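ABC transporter substrate binding protein (Ribose) (Agrobacterium vitis S4, PDB 4WT7) probably serves as the sugar- or polyol-capturing component of an ABC transporter, and holds a molecule of D-allitol in the crystal. Local coordinates at residues Lys76-Ala79 / Gln80-Leu84; Asp103-Leu106 / Lys107-Arg110. All coordinates share one frame; numbering follows the deposited sequence.

Contact 1: residues Lys76-Ala79 / Gln80-Leu84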
loop_
_atom_site.group_PDB
_atom_site.type_symbol
_atom_site.label_atom_id
_atom_site.label_comp_id
_atom_site.label_asym_id
_atom_site.label_seq_id
_atom_site.Cartn_x
_atom_site.Cartn_y
_atom_site.Cartn_z
ATOM N N LYS A 76 19.544 -1.140 -5.030
ATOM C CA LYS A 76 19.884 -0.881 -3.629
ATOM C C LYS A 76 19.118 -1.851 -2.711
ATOM O O LYS A 76 19.627 -2.282 -1.680
ATOM C CB LYS A 76 19.581 0.561 -3.245
ATOM C CG LYS A 76 20.476 1.585 -3.971
ATOM C CD LYS A 76 20.036 3.066 -3.793
ATOM C CE LYS A 76 20.567 3.748 -2.504
ATOM N NZ LYS A 76 19.822 3.354 -1.199
ATOM N N LEU A 77 17.920 -2.244 -3.114
ATOM C CA LEU A 77 17.114 -3.103 -2.267
ATOM C C LEU A 77 17.784 -4.481 -2.171
ATOM O O LEU A 77 17.932 -5.058 -1.075
ATOM C CB LEU A 77 15.726 -3.228 -2.851
ATOM C CG LEU A 77 14.735 -4.125 -2.103
ATOM C CD1 LEU A 77 14.712 -3.808 -0.624
ATOM C CD2 LEU A 77 13.393 -3.888 -2.749
ATOM N N VAL A 78 18.172 -5.004 -3.324
ATOM C CA VAL A 78 18.883 -6.276 -3.352
ATOM C C VAL A 78 20.193 -6.155 -2.569
ATOM O O VAL A 78 20.530 -7.034 -1.771
ATOM C CB VAL A 78 19.107 -6.745 -4.814
ATOM C CG1 VAL A 78 20.117 -7.870 -4.891
ATOM C CG2 VAL A 78 17.797 -7.152 -5.404
ATOM N N ALA A 79 20.918 -5.053 -2.774
ATOM C CA ALA A 79 22.247 -4.948 -2.210
ATOM C C ALA A 79 22.175 -4.839 -0.702
ATOM O O ALA A 79 23.039 -5.366 -0.007
ATOM C CB ALA A 79 23.003 -3.776 -2.799
ATOM N N GLN A 80 21.167 -4.141 -0.185
ATOM C CA GLN A 80 21.020 -4.023 1.269
ATOM C C GLN A 80 20.531 -5.318 1.925
ATOM O O GLN A 80 20.909 -5.632 3.066
ATOM C CB GLN A 80 20.146 -2.820 1.635
ATOM C CG GLN A 80 18.618 -2.980 1.347
ATOM C CD GLN A 80 17.873 -1.669 1.501
ATOM O OE1 GLN A 80 18.437 -0.630 1.253
ATOM N NE2 GLN A 80 16.602 -1.720 1.905
ATOM N N LEU A 81 19.692 -6.085 1.248
ATOM C CA LEU A 81 19.339 -7.407 1.789
ATOM C C LEU A 81 20.540 -8.335 1.855
ATOM O O LEU A 81 20.673 -9.126 2.800
ATOM C CB LEU A 81 18.217 -8.048 0.997
ATOM C CG LEU A 81 16.872 -7.358 1.203
ATOM C CD1 LEU A 81 15.941 -7.671 0.057
ATOM C CD2 LEU A 81 16.285 -7.802 2.532
ATOM N N GLN A 82 21.415 -8.266 0.860
ATOM C CA GLN A 82 22.602 -9.103 0.872
ATOM C C GLN A 82 23.459 -8.765 2.060
ATOM O O GLN A 82 23.944 -9.640 2.757
ATOM C CB GLN A 82 23.395 -8.930 -0.416
ATOM C CG GLN A 82 22.760 -9.716 -1.507
ATOM C CD GLN A 82 23.226 -9.324 -2.902
ATOM O OE1 GLN A 82 23.819 -8.260 -3.125
ATOM N NE2 GLN A 82 22.932 -10.189 -3.854
ATOM N N THR A 83 23.591 -7.479 2.323
ATOM C CA THR A 83 24.391 -7.056 3.439
ATOM C C THR A 83 23.727 -7.491 4.757
ATOM O O THR A 83 24.422 -7.935 5.652
ATOM C CB THR A 83 24.593 -5.530 3.471
ATOM O OG1 THR A 83 25.393 -5.120 2.345
ATOM C CG2 THR A 83 25.238 -5.117 4.777
ATOM N N LEU A 84 22.411 -7.324 4.890
ATOM C CA LEU A 84 21.732 -7.802 6.103
ATOM C C LEU A 84 21.971 -9.306 6.291
ATOM O O LEU A 84 22.182 -9.783 7.411
ATOM C CB LEU A 84 20.247 -7.527 6.045
ATOM C CG LEU A 84 19.804 -6.083 6.262
ATOM C CD1 LEU A 84 18.258 -6.008 6.153
ATOM C CD2 LEU A 84 20.309 -5.538 7.601
HETATM O O HOH W 1 25.443 -5.802 -0.678
#
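Leu-77 and Leu-81 lie side by side one turn apart on helix 74-87, pointing the same way, and their nearest branches meet at 4.1 Å between Leu-77 CD1 and Leu-81 CD1. Both are buried, on the flank of the helix that faces the sheet, where Leu-77 and Leu-81 each touch Ser-38 and Gln-94. Val-78 meets an amide instead: its CG1 lies 3.8 Å from Gln-82 NE2, in van der Waals contact, with the glutamine chain passing obliquely across the valine branch.

Gln-80, partly exposed, brings a polar group to the border of the sheet-facing flank. Its CG sits between the backbone N and the carbonyl carbon (chi1 73°), a rotamer that helices seldom admit, and this folds the chain back over the preceding turn, with CG 3.3 Å from Leu-77 O. The extended remainder carries NE2 to 3.8 Å from Leu-77 CD1 and on to Ser-38 OG, its hydrogen-bond partner on strand 34-39.

Backbone bonds follow the alpha-helical i to i+4 pattern, from Gln-80 N to Lys-76 O at 2.8 Å through Thr-83 N to Ala-79 O at 3.2 Å. On the outer side, Ala-79 O also accepts from a water at a short 2.5 Å, and that water is hydrogen-bonded to Thr-83 OG1 at 3.1 Å.

The chemistry thus gives the helix three flanks: leucines and a tethered amide meet the sheet, Val-78 and Gln-82 turn to helix 99-111, and on the outer side a carbonyl already used by the helix also meets a water that bridges to the threonine hydroxyl.

Contact 2: residues Asp103-Leu106 / Lys107-Arg110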
loop_
_atom_site.group_PDB
_atom_site.type_symbol
_atom_site.label_atom_id
_atom_site.label_comp_id
_atom_site.label_asym_id
_atom_site.label_seq_id
_atom_site.Cartn_x
_atom_site.Cartn_y
_atom_site.Cartn_z
ATOM N N ASP A 103 12.164 -11.757 -3.770
ATOM C CA ASP A 103 11.963 -13.147 -3.353
ATOM C C ASP A 103 13.254 -13.981 -3.317
ATOM O O ASP A 103 13.465 -14.776 -2.393
ATOM C CB ASP A 103 10.906 -13.803 -4.223
ATOM C CG ASP A 103 9.826 -14.483 -3.417
ATOM O OD1 ASP A 103 9.789 -14.328 -2.180
ATOM O OD2 ASP A 103 8.989 -15.161 -4.048
ATOM N N PRO A 104 14.124 -13.837 -4.328
ATOM C CA PRO A 104 15.347 -14.654 -4.230
ATOM C C PRO A 104 16.173 -14.350 -2.980
ATOM O O PRO A 104 16.902 -15.215 -2.436
ATOM C CB PRO A 104 16.126 -14.257 -5.492
ATOM C CG PRO A 104 15.008 -13.965 -6.520
ATOM C CD PRO A 104 13.919 -13.280 -5.683
ATOM N N TRP A 105 16.047 -13.119 -2.495
ATOM C CA TRP A 105 16.877 -12.715 -1.380
ATOM C C TRP A 105 16.237 -13.086 -0.072
ATOM O O TRP A 105 16.928 -13.431 0.878
ATOM C CB TRP A 105 17.224 -11.234 -1.501
ATOM C CG TRP A 105 17.908 -11.098 -2.783
ATOM C CD1 TRP A 105 17.441 -10.504 -3.919
ATOM C CD2 TRP A 105 19.163 -11.695 -3.121
ATOM N NE1 TRP A 105 18.368 -10.645 -4.935
ATOM C CE2 TRP A 105 19.423 -11.386 -4.469
ATOM C CE3 TRP A 105 20.085 -12.459 -2.409
ATOM C CZ2 TRP A 105 20.591 -11.797 -5.116
ATOM C CZ3 TRP A 105 21.237 -12.872 -3.051
ATOM C CH2 TRP A 105 21.473 -12.548 -4.403
ATOM N N LEU A 106 14.922 -13.029 -0.024
ATOM C CA LEU A 106 14.221 -13.521 1.142
ATOM C C LEU A 106 14.511 -15.044 1.260
ATOM O O LEU A 106 14.710 -15.573 2.366
ATOM C CB LEU A 106 12.733 -13.303 0.983
ATOM C CG LEU A 106 12.245 -11.857 0.777
ATOM C CD1 LEU A 106 10.727 -11.832 0.782
ATOM C CD2 LEU A 106 12.807 -10.917 1.781
ATOM N N LYS A 107 14.540 -15.741 0.129
ATOM C CA LYS A 107 14.852 -17.183 0.165
ATOM C C LYS A 107 16.285 -17.424 0.701
ATOM O O LYS A 107 16.502 -18.252 1.595
ATOM C CB LYS A 107 14.680 -17.834 -1.225
ATOM C CG LYS A 107 15.025 -19.351 -1.255
ATOM C CD LYS A 107 14.877 -19.936 -2.681
ATOM C CE LYS A 107 14.806 -21.487 -2.648
ATOM N NZ LYS A 107 16.030 -22.027 -1.970
ATOM N N ARG A 108 17.238 -16.669 0.169
ATOM C CA ARG A 108 18.617 -16.767 0.573
ATOM C C ARG A 108 18.743 -16.544 2.075
ATOM O O ARG A 108 19.479 -17.226 2.752
ATOM C CB ARG A 108 19.436 -15.729 -0.223
ATOM C CG ARG A 108 20.890 -15.663 0.118
ATOM C CD ARG A 108 21.636 -16.954 -0.262
ATOM N NE ARG A 108 21.773 -17.134 -1.716
ATOM C CZ ARG A 108 22.742 -16.584 -2.454
ATOM N NH1 ARG A 108 23.681 -15.820 -1.898
ATOM N NH2 ARG A 108 22.785 -16.813 -3.753
ATOM N N ALA A 109 17.990 -15.594 2.607
ATOM C CA ALA A 109 18.065 -15.284 4.038
ATOM C C ALA A 109 17.608 -16.520 4.866
ATOM O O ALA A 109 18.300 -16.994 5.774
ATOM C CB ALA A 109 17.198 -14.081 4.337
ATOM N N ARG A 110 16.446 -17.050 4.528
ATOM C CA ARG A 110 15.946 -18.269 5.174
ATOM C C ARG A 110 16.972 -19.431 5.086
ATOM O O ARG A 110 17.202 -20.161 6.060
ATOM C CB ARG A 110 14.635 -18.700 4.510
ATOM C CG ARG A 110 13.527 -17.703 4.638
ATOM C CD ARG A 110 13.128 -17.512 6.091
ATOM N NE ARG A 110 12.871 -18.772 6.750
ATOM C CZ ARG A 110 11.739 -19.466 6.661
ATOM N NH1 ARG A 110 11.615 -20.615 7.307
ATOM N NH2 ARG A 110 10.721 -19.026 5.936
#
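Helix 99-111 is the connecting helix of a beta-alpha-beta unit, leading from strand 91-95 to strand 116-119, and Trp-105 and Arg-108 meet one turn apart along it. The two side chains run alongside each other in the same direction. Arg-108 CB and CG both meet the ring at Trp-105 CE3, CB at 4.0 Å. With CG anti to the backbone N (chi1 178°), the bends at chi2 and chi3 bring the guanidinium beside CZ3, the next ring carbon along. Trp-105 CZ3 then lies over one face of the guanidinium, off-centre toward its rim and 4.0 Å from Arg-108 CZ. Since the two planes stand 68° apart, this is an angled approach of a ring carbon to the flat cation and no parallel stack.

Pro-104 CB lies over one face of the indole, also toward the rim. Having no N-H, Pro-104 cannot close a bond to the preceding turn, and the N of Trp-105 also lacks one; the helix is kinked there, yet Pro-104 O still accepts from Arg-108 N at 3.0 Å. Regular bonding continues beyond it, with Ala-109 N to Trp-105 O at 3.0 Å and Arg-110 N to Leu-106 O at 3.1 Å, the latter nearly straight at 177°.

Other polar ends find partners beyond the two segments: Lys-107 NZ in a salt bridge with Asp-111 at the end of the same helix, Asp-103 OD1 in a bond to Ser-123 OG, and Arg-110 NH2 in one to His-125 O. Ala-109, small and buried, touches Val-116 on the following strand. Such a helix, packed on a parallel sheet and tied to adjoining loops, is typical of the Rossmann-like lobes of periplasmic binding proteins.

Overall arrangement
Contacts 1 and 2 belong to successive helices of the same lobe, 74-87 and 99-111, with strand 91-95 between them in the chain, and their centres are 11 Å apart. Trp-105 joins them: its NE1 is 3.3 Å from Val-78 CG1, and its CB lies 4.1 Å from Leu-81 CD1. Gln-82 also packs on the indole, so that three residues of the first helix meet this one side chain of the second. Neither segment pair includes a residue of the allitol pocket, although the side chain of Leu-77 is about 10 Å from the ligand. Together they illustrate how local helical contacts combine into helix-helix packing in a binding-protein lobe.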